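Local coordinates for protein halogenase (Chondromyces crocatus, PDB 3E1T) that probably chlorinates a precursor of the natural product chondrochloren as a flavin-dependent halogenase that carries bound FAD, at residues V316-Y321 with R352-N357. Sequence-based numbering, arbitrary orientation.
With FAD (flavin-adenine dinucleotide), chain C.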
ATOM      1  N   VAL A 316      -2.940   1.152   1.402  1.00 26.08           N
ATOM      2  CA  VAL A 316      -3.597   2.183   2.222  1.00 26.03           C
ATOM      3  C   VAL A 316      -3.590   1.808   3.697  1.00 25.90           C
ATOM      4  O   VAL A 316      -3.485   2.681   4.560  1.00 26.53           O
ATOM      5  CB  VAL A 316      -4.999   2.558   1.710  1.00 26.23           C
ATOM      6  CG1 VAL A 316      -5.736   3.434   2.720  1.00 27.24           C
ATOM      7  CG2 VAL A 316      -4.898   3.282   0.353  1.00 26.33           C
ATOM      8  N   HIS A 317      -3.669   0.514   3.995  1.00 25.44           N
ATOM      9  CA  HIS A 317      -3.562   0.052   5.371  1.00 25.33           C
ATOM     10  C   HIS A 317      -2.197   0.413   5.965  1.00 25.39           C
ATOM     11  O   HIS A 317      -2.118   0.906   7.093  1.00 25.59           O
ATOM     12  CB  HIS A 317      -3.813  -1.463   5.445  1.00 25.51           C
ATOM     13  CG  HIS A 317      -3.304  -2.110   6.696  1.00 25.12           C
ATOM     14  ND1 HIS A 317      -3.807  -1.817   7.943  1.00 24.60           N
ATOM     15  CD2 HIS A 317      -2.357  -3.057   6.889  1.00 25.17           C
ATOM     16  CE1 HIS A 317      -3.185  -2.544   8.855  1.00 24.13           C
ATOM     17  NE2 HIS A 317      -2.294  -3.302   8.242  1.00 25.58           N
ATOM     18  N   LEU A 318      -1.131   0.141   5.212  1.00 24.99           N
ATOM     19  CA  LEU A 318       0.229   0.410   5.661  1.00 25.56           C
ATOM     20  C   LEU A 318       0.436   1.905   5.895  1.00 25.47           C
ATOM     21  O   LEU A 318       1.016   2.305   6.896  1.00 25.59           O
ATOM     22  CB  LEU A 318       1.259  -0.123   4.638  1.00 25.25           C
ATOM     23  CG  LEU A 318       1.481  -1.645   4.682  1.00 26.20           C
ATOM     24  CD1 LEU A 318       2.439  -2.094   3.600  1.00 25.50           C
ATOM     25  CD2 LEU A 318       1.976  -2.080   6.035  1.00 24.15           C
ATOM     26  N   ALA A 319      -0.042   2.709   4.954  1.00 25.56           N
ATOM     27  CA  ALA A 319       0.030   4.169   5.062  1.00 26.75           C
ATOM     28  C   ALA A 319      -0.690   4.695   6.312  1.00 27.24           C
ATOM     29  O   ALA A 319      -0.153   5.541   7.035  1.00 27.07           O
ATOM     30  CB  ALA A 319      -0.534   4.812   3.814  1.00 25.81           C
ATOM     31  N   THR A 320      -1.890   4.173   6.570  1.00 27.59           N
ATOM     32  CA  THR A 320      -2.720   4.647   7.678  1.00 28.02           C
ATOM     33  C   THR A 320      -2.252   4.079   9.008  1.00 28.21           C
ATOM     34  O   THR A 320      -2.370   4.739  10.040  1.00 28.67           O
ATOM     35  CB  THR A 320      -4.238   4.350   7.466  1.00 28.44           C
ATOM     36  OG1 THR A 320      -4.460   2.935   7.320  1.00 28.88           O
ATOM     37  CG2 THR A 320      -4.771   5.084   6.238  1.00 28.77           C
ATOM     38  N   TYR A 321      -1.717   2.860   8.995  1.00 27.85           N
ATOM     39  CA  TYR A 321      -1.151   2.278  10.210  1.00 27.99           C
ATOM     40  C   TYR A 321       0.129   3.006  10.599  1.00 27.90           C
ATOM     41  O   TYR A 321       0.327   3.292  11.773  1.00 27.51           O
ATOM     42  CB  TYR A 321      -0.865   0.795  10.030  1.00 28.16           C
ATOM     43  CG  TYR A 321      -0.249   0.090  11.209  1.00 28.97           C
ATOM     44  CD1 TYR A 321      -0.833   0.149  12.479  1.00 28.69           C
ATOM     45  CD2 TYR A 321       0.898  -0.686  11.050  1.00 29.29           C
ATOM     46  CE1 TYR A 321      -0.276  -0.533  13.553  1.00 29.20           C
ATOM     47  CE2 TYR A 321       1.459  -1.356  12.118  1.00 27.93           C
ATOM     48  CZ  TYR A 321       0.864  -1.282  13.357  1.00 28.88           C
ATOM     49  OH  TYR A 321       1.424  -1.968  14.407  1.00 30.55           O
ATOM     50  N   ARG A 352       7.903  -1.912  10.288  1.00 25.79           N
ATOM     51  CA  ARG A 352       8.684  -2.945   9.608  1.00 26.04           C
ATOM     52  C   ARG A 352       8.068  -4.336   9.843  1.00 26.62           C
ATOM     53  O   ARG A 352       8.125  -5.200   8.968  1.00 26.79           O
ATOM     54  CB  ARG A 352      10.140  -2.934  10.089  1.00 25.78           C
ATOM     55  CG  ARG A 352      10.967  -1.784   9.544  1.00 25.80           C
ATOM     56  CD  ARG A 352      12.473  -1.879   9.867  1.00 25.78           C
ATOM     57  NE  ARG A 352      13.148  -0.717   9.294  1.00 25.74           N
ATOM     58  CZ  ARG A 352      13.480  -0.584   8.010  1.00 26.88           C
ATOM     59  NH1 ARG A 352      13.264  -1.574   7.148  1.00 26.14           N
ATOM     60  NH2 ARG A 352      14.052   0.538   7.584  1.00 26.85           N
ATOM     61  N   ARG A 353       7.481  -4.539  11.021  1.00 26.90           N
ATOM     62  CA  ARG A 353       6.824  -5.805  11.339  1.00 27.69           C
ATOM     63  C   ARG A 353       5.625  -6.042  10.432  1.00 27.99           C
ATOM     64  O   ARG A 353       5.483  -7.137   9.885  1.00 27.68           O
ATOM     65  CB  ARG A 353       6.413  -5.874  12.809  1.00 27.86           C
ATOM     66  CG  ARG A 353       7.571  -6.173  13.707  1.00 29.94           C
ATOM     67  CD  ARG A 353       7.298  -5.856  15.171  1.00 34.29           C
ATOM     68  NE  ARG A 353       6.510  -6.884  15.848  1.00 36.18           N
ATOM     69  CZ  ARG A 353       6.977  -8.064  16.254  1.00 38.41           C
ATOM     70  NH1 ARG A 353       8.237  -8.415  16.031  1.00 40.96           N
ATOM     71  NH2 ARG A 353       6.174  -8.915  16.874  1.00 39.70           N
ATOM     72  N   GLU A 354       4.783  -5.019  10.261  1.00 27.28           N
ATOM     73  CA  GLU A 354       3.593  -5.151   9.431  1.00 27.61           C
ATOM     74  C   GLU A 354       3.943  -5.222   7.931  1.00 27.32           C
ATOM     75  O   GLU A 354       3.353  -6.018   7.190  1.00 26.85           O
ATOM     76  CB  GLU A 354       2.595  -4.022   9.720  1.00 28.07           C
ATOM     77  CG  GLU A 354       1.251  -4.139   8.981  1.00 29.25           C
ATOM     78  CD  GLU A 354       0.309  -5.251   9.520  1.00 32.44           C
ATOM     79  OE1 GLU A 354       0.640  -5.965  10.501  1.00 32.47           O
ATOM     80  OE2 GLU A 354      -0.783  -5.397   8.943  1.00 32.90           O
ATOM     81  N   TYR A 355       4.891  -4.388   7.501  1.00 26.86           N
ATOM     82  CA  TYR A 355       5.419  -4.425   6.132  1.00 27.51           C
ATOM     83  C   TYR A 355       6.048  -5.794   5.820  1.00 27.85           C
ATOM     84  O   TYR A 355       5.805  -6.359   4.744  1.00 28.34           O
ATOM     85  CB  TYR A 355       6.439  -3.296   5.915  1.00 27.46           C
ATOM     86  CG  TYR A 355       7.325  -3.443   4.695  1.00 27.15           C
ATOM     87  CD1 TYR A 355       6.893  -3.019   3.430  1.00 26.87           C
ATOM     88  CD2 TYR A 355       8.610  -3.982   4.807  1.00 27.10           C
ATOM     89  CE1 TYR A 355       7.728  -3.151   2.301  1.00 26.57           C
ATOM     90  CE2 TYR A 355       9.443  -4.123   3.688  1.00 27.12           C
ATOM     91  CZ  TYR A 355       8.991  -3.711   2.453  1.00 26.99           C
ATOM     92  OH  TYR A 355       9.820  -3.840   1.375  1.00 28.96           O
ATOM     93  N   GLY A 356       6.848  -6.298   6.762  1.00 27.84           N
ATOM     94  CA  GLY A 356       7.496  -7.613   6.676  1.00 28.40           C
ATOM     95  C   GLY A 356       6.532  -8.787   6.590  1.00 29.12           C
ATOM     96  O   GLY A 356       6.753  -9.737   5.820  1.00 29.58           O
ATOM     97  N   ASN A 357       5.474  -8.729   7.387  1.00 28.75           N
ATOM     98  CA  ASN A 357       4.402  -9.721   7.349  1.00 28.31           C
ATOM     99  C   ASN A 357       3.766  -9.838   5.962  1.00 28.07           C
ATOM    100  O   ASN A 357       3.558 -10.942   5.459  1.00 28.06           O
ATOM    101  CB  ASN A 357       3.330  -9.391   8.389  1.00 28.44           C
ATOM    102  CG  ASN A 357       3.731  -9.812   9.803  1.00 29.17           C
ATOM    103  OD1 ASN A 357       4.764 -10.421  10.000  1.00 30.87           O
ATOM    104  ND2 ASN A 357       2.909  -9.471  10.784  1.00 28.90           N
TER
HETATM  105  PA  FAD C 600      -0.303   9.031  -1.753  1.00 27.39           P
HETATM  106  O1A FAD C 600      -1.688   8.440  -1.805  1.00 28.07           O
HETATM  107  O2A FAD C 600       0.508   8.850  -2.989  1.00 26.90           O
HETATM  108  O5B FAD C 600      -0.471  10.613  -1.474  1.00 26.81           O
HETATM  109  C5B FAD C 600       0.656  11.458  -1.308  1.00 28.95           C
HETATM  110  C4B FAD C 600       0.240  12.913  -1.544  1.00 31.44           C
HETATM  111  O4B FAD C 600       1.360  13.773  -1.501  1.00 31.30           O
HETATM  112  C3B FAD C 600      -0.388  13.089  -2.923  1.00 33.36           C
HETATM  113  O3B FAD C 600      -1.658  13.677  -2.747  1.00 36.68           O
HETATM  114  C2B FAD C 600       0.532  14.039  -3.661  1.00 33.90           C
HETATM  115  O2B FAD C 600      -0.216  14.958  -4.406  1.00 31.82           O
HETATM  116  C1B FAD C 600       1.275  14.726  -2.531  1.00 33.58           C
HETATM  117  N9A FAD C 600       2.637  15.190  -2.853  1.00 35.59           N
HETATM  118  C8A FAD C 600       3.592  14.595  -3.637  1.00 35.61           C
HETATM  119  N7A FAD C 600       4.695  15.379  -3.616  1.00 36.82           N
HETATM  120  C5A FAD C 600       4.465  16.452  -2.823  1.00 36.30           C
HETATM  121  C6A FAD C 600       5.232  17.568  -2.454  1.00 35.67           C
HETATM  122  N6A FAD C 600       6.429  17.808  -3.006  1.00 35.08           N
HETATM  123  N1A FAD C 600       4.684  18.502  -1.606  1.00 34.72           N
HETATM  124  C2A FAD C 600       3.399  18.378  -1.147  1.00 35.06           C
HETATM  125  N3A FAD C 600       2.651  17.284  -1.527  1.00 35.80           N
HETATM  126  C4A FAD C 600       3.173  16.338  -2.340  1.00 35.76           C
HETATM  127  N1  FAD C 600      -3.427   0.197  -2.037  1.00 26.79           N
HETATM  128  C2  FAD C 600      -4.591  -0.273  -1.496  1.00 27.58           C
HETATM  129  O2  FAD C 600      -4.807  -0.053  -0.307  1.00 27.48           O
HETATM  130  N3  FAD C 600      -5.472  -0.988  -2.289  1.00 27.48           N
HETATM  131  C4  FAD C 600      -5.194  -1.220  -3.632  1.00 28.11           C
HETATM  132  O4  FAD C 600      -5.987  -1.838  -4.346  1.00 28.29           O
HETATM  133  C4X FAD C 600      -4.004  -0.753  -4.175  1.00 28.01           C
HETATM  134  N5  FAD C 600      -3.691  -0.963  -5.505  1.00 27.79           N
HETATM  135  C5X FAD C 600      -2.505  -0.477  -6.020  1.00 27.53           C
HETATM  136  C6  FAD C 600      -2.173  -0.692  -7.362  1.00 27.51           C
HETATM  137  C7  FAD C 600      -0.964  -0.197  -7.874  1.00 27.65           C
HETATM  138  C7M FAD C 600      -0.524  -0.625  -9.246  1.00 25.87           C
HETATM  139  C8  FAD C 600      -0.083   0.510  -7.047  1.00 27.39           C
HETATM  140  C8M FAD C 600       1.312   0.881  -7.499  1.00 27.78           C
HETATM  141  C9  FAD C 600      -0.426   0.729  -5.717  1.00 27.85           C
HETATM  142  C9A FAD C 600      -1.628   0.238  -5.195  1.00 27.85           C
HETATM  143  N10 FAD C 600      -1.945   0.476  -3.871  1.00 27.92           N
HETATM  144  C10 FAD C 600      -3.123  -0.025  -3.357  1.00 27.86           C
HETATM  145  C1' FAD C 600      -1.054   1.347  -3.003  1.00 28.31           C
HETATM  146  C2' FAD C 600      -1.592   2.764  -2.770  1.00 29.21           C
HETATM  147  O2' FAD C 600      -1.604   3.433  -4.014  1.00 28.68           O
HETATM  148  C3' FAD C 600      -0.695   3.541  -1.794  1.00 27.50           C
HETATM  149  O3' FAD C 600      -0.166   2.682  -0.806  1.00 28.41           O
HETATM  150  C4' FAD C 600      -1.394   4.667  -1.032  1.00 28.28           C
HETATM  151  O4' FAD C 600      -1.880   5.623  -1.948  1.00 27.62           O
HETATM  152  C5' FAD C 600      -0.394   5.333  -0.086  1.00 26.01           C
HETATM  153  O5' FAD C 600      -0.915   6.551   0.369  1.00 27.86           O
HETATM  154  P   FAD C 600       0.048   7.763   0.798  1.00 25.76           P
HETATM  155  O1P FAD C 600      -0.723   8.698   1.704  1.00 26.39           O
HETATM  156  O2P FAD C 600       1.261   7.246   1.505  1.00 22.01           O
HETATM  157  O3P FAD C 600       0.549   8.408  -0.563  1.00 23.76           O
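L318 and Y355 mark the level at which two helical segments, 316-321 and 352-357, run past each other almost exactly antiparallel, at 172°, with their axes 10.7 Å apart. At that spacing the side chains do the bridging, and E354 carries most of it, meeting three residues of the facing helix. Its chain leaves with CG anti to the backbone N (chi1 -175°) and then bends at chi2, and the carboxylate ends up beside the imidazole of H317. There NE2 of H317 donates to OE2 of E354 over 2.7 Å, a His-carboxylate hydrogen bond. The acceptor lies close to the ring plane, at the ring's edge, whereas NE2 comes in from above the carboxylate plane; the two flat groups are turned 76° apart. A negative carboxylate so close would be expected to favour the doubly protonated, cationic imidazole.

The aliphatic part of E354 is used as well. CD2 of L318 packs on CG of E354 at 3.7 Å and also approaches the backbone N of Y355, at 4.0 Å. One turn further along, CE2 of the Y321 ring rests obliquely against CB of E354, 3.8 Å away. An alanine in place of E354 would probably leave NE2 of H317 without its acceptor and open a gap beside the L318 methyl.

Away from this interface, the 316-321 segment faces the cofactor: the backbone N of V316 donates to O2 of the FAD isoalloxazine at 2.8 Å, and CB of A319 lies near the phosphate oxygen O2P. Helix 315-333 therefore touches FAD on one side and helix 340-368 on another, with T320 packing against helices 17-27 and 52-61, while R352 and Y355 carry the second helix onto helix 467-477.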